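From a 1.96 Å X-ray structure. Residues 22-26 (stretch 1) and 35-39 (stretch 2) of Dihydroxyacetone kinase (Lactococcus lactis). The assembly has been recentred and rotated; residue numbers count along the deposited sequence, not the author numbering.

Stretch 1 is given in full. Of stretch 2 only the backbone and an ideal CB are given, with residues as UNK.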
# COMPACT_ATOMS: atom_id res chain seq x y z
N TYR B 22 -5.73 -6.03 12.16
CA TYR B 22 -6.45 -7.00 11.32
C TYR B 22 -7.01 -8.13 12.14
O TYR B 22 -6.26 -8.86 12.75
CB TYR B 22 -5.54 -7.59 10.26
CG TYR B 22 -4.96 -6.49 9.40
CD1 TYR B 22 -5.73 -5.91 8.39
CD2 TYR B 22 -3.66 -6.04 9.59
CE1 TYR B 22 -5.21 -4.89 7.59
CE2 TYR B 22 -3.14 -5.02 8.80
CZ TYR B 22 -3.92 -4.45 7.81
OH TYR B 22 -3.40 -3.43 7.04
N PRO B 23 -8.34 -8.27 12.17
CA PRO B 23 -8.98 -9.28 13.00
C PRO B 23 -8.52 -10.68 12.62
O PRO B 23 -8.53 -11.56 13.45
CB PRO B 23 -10.47 -9.12 12.67
CG PRO B 23 -10.60 -7.75 12.14
CD PRO B 23 -9.32 -7.48 11.41
N GLN B 24 -8.11 -10.88 11.37
CA GLN B 24 -7.84 -12.22 10.86
C GLN B 24 -6.39 -12.65 11.12
O GLN B 24 -6.01 -13.78 10.80
CB GLN B 24 -8.15 -12.31 9.36
CG GLN B 24 -7.19 -11.51 8.44
CD GLN B 24 -7.68 -10.10 8.13
OE1 GLN B 24 -8.36 -9.46 8.94
NE2 GLN B 24 -7.34 -9.61 6.94
N LEU B 25 -5.60 -11.75 11.70
CA LEU B 25 -4.18 -12.01 11.91
C LEU B 25 -3.89 -12.06 13.40
O LEU B 25 -4.35 -11.21 14.15
CB LEU B 25 -3.32 -10.93 11.23
CG LEU B 25 -3.45 -10.86 9.71
CD1 LEU B 25 -2.61 -9.72 9.11
CD2 LEU B 25 -2.99 -12.20 9.21
N THR B 26 -3.14 -13.07 13.84
CA THR B 26 -2.77 -13.14 15.25
C THR B 26 -1.25 -13.20 15.35
O THR B 26 -0.60 -13.91 14.58
CB THR B 26 -3.45 -14.32 15.96
OG1 THR B 26 -4.87 -14.10 15.93
CG2 THR B 26 -3.01 -14.38 17.45
N UNK B 35 0.12 -15.28 12.14
CA UNK B 35 -0.66 -16.30 11.47
C UNK B 35 -2.08 -15.88 11.14
O UNK B 35 -2.67 -15.02 11.79
CB UNK B 35 -0.70 -17.56 12.34
N UNK B 36 -2.61 -16.50 10.10
CA UNK B 36 -4.01 -16.41 9.75
C UNK B 36 -4.88 -17.21 10.71
O UNK B 36 -4.88 -18.44 10.71
CB UNK B 36 -4.22 -16.89 8.31
N UNK B 37 -5.62 -16.49 11.56
CA UNK B 37 -6.30 -17.12 12.69
C UNK B 37 -7.63 -17.74 12.23
O UNK B 37 -8.37 -18.34 12.99
CB UNK B 37 -6.54 -16.10 13.81
N UNK B 38 -7.89 -17.59 10.94
CA UNK B 38 -9.07 -18.08 10.26
C UNK B 38 -8.78 -19.49 9.68
O UNK B 38 -9.70 -20.24 9.34
CB UNK B 38 -9.49 -17.10 9.16
N UNK B 39 -7.51 -19.85 9.59
CA UNK B 39 -7.10 -21.10 8.98
C UNK B 39 -7.46 -22.32 9.83
O UNK B 39 -7.19 -22.35 11.03
CB UNK B 39 -5.59 -21.07 8.72

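Position 35 is extended (phi/psi -129/153) and pairs with T26 in an antiparallel, hydrogen-bonded bridge: its N donates to T26 O and its O accepts from T26 N, each at 2.9 Å. Its CB therefore leaves the sheet on the same face as the T26 side chain, which offers a methyl group, CG2, and a hydroxyl. A beta-branched or aromatic residue would suit such a neighbour. The residue is Y35. With chi1 at 67° (p), its ring folds over T26, whose CB lies 3.9 Å from the ring centroid and 26° off the ring normal, a CH-pi contact over the face. Y35 OH lies 3.5 Å from T26 CG2.

Position 36 still has strand angles (-73/108) and opposes L25 as the non-hydrogen-bonded pair, CA to CA 4.9 Å. Its CB emerges on the L25 face, 4.9 Å from L25 CD2, so an aliphatic residue would be plausible. Yet a type I turn runs from 36 to 39, closed by 39 N donating to 36 O at 3.2 Å, and Asp, Asn or Ser are common at the first position of such turns. The residue is D36, whose OD1 accepts from the backbone N of position 38 at 2.9 Å. D36 CA also makes a CA-H...O contact with Q24 O, one residue before its partner L25, at 3.5 Å.

Position 37 points its CB toward stretch 1, and its N donates to Q24 O at 2.8 Å. The ideal CB lies 3.4 Å from T26 OG1, 3.8 Å from Q24 O and 5.0 Å from P23 O. Oxygens thus dominate, favouring a short side chain with a donor, such as Asn or Ser. The residue is N37, with chi1 at 64° (p). Its ND2 donates to P23 O at 2.7 Å, nearly linearly (179°), and to T26 OG1 at 2.9 Å (156°), tying together the two residues that flank Q24 and L25.

Position 38, inside the turn (-92/-17), also directs its CB toward stretch 1, but the nearest atom, Q24 CB, is 5.0 Å from the ideal CB. Many small or polar residues would serve in this loose space. The residue is T38, whose CB comes 4.9 Å from Q24 CB, the nearest its side chain gets to stretch 1.

Position 39 has nothing of stretch 1 within 5.5 Å of its CB, so this contact cannot specify it. The residue is Y39, whose OH is hydrogen-bonded elsewhere in the structure.

Stretch 2 (35-39) YDNTY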
# COMPACT_ATOMS: atom_id res chain seq x y z
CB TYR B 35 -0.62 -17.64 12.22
CG TYR B 35 -1.30 -17.67 13.57
CD1 TYR B 35 -2.61 -18.13 13.69
CD2 TYR B 35 -0.63 -17.27 14.72
CE1 TYR B 35 -3.25 -18.16 14.90
CE2 TYR B 35 -1.27 -17.31 15.96
CZ TYR B 35 -2.57 -17.76 16.04
OH TYR B 35 -3.24 -17.82 17.24
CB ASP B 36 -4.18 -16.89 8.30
CG ASP B 36 -5.61 -17.06 7.90
OD1 ASP B 36 -6.50 -16.51 8.59
OD2 ASP B 36 -5.83 -17.78 6.89
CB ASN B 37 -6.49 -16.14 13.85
CG ASN B 37 -7.41 -14.96 13.51
OD1 ASN B 37 -8.44 -15.13 12.85
ND2 ASN B 37 -7.03 -13.76 13.96
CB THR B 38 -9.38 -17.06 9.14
OG1 THR B 38 -10.70 -16.54 9.27
CG2 THR B 38 -9.08 -17.57 7.78
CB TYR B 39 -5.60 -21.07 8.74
CG TYR B 39 -5.02 -22.37 8.28
CD1 TYR B 39 -5.31 -22.87 7.00
CD2 TYR B 39 -4.18 -23.11 9.10
CE1 TYR B 39 -4.77 -24.06 6.56
CE2 TYR B 39 -3.63 -24.31 8.67
CZ TYR B 39 -3.94 -24.77 7.40
OH TYR B 39 -3.40 -25.95 6.96
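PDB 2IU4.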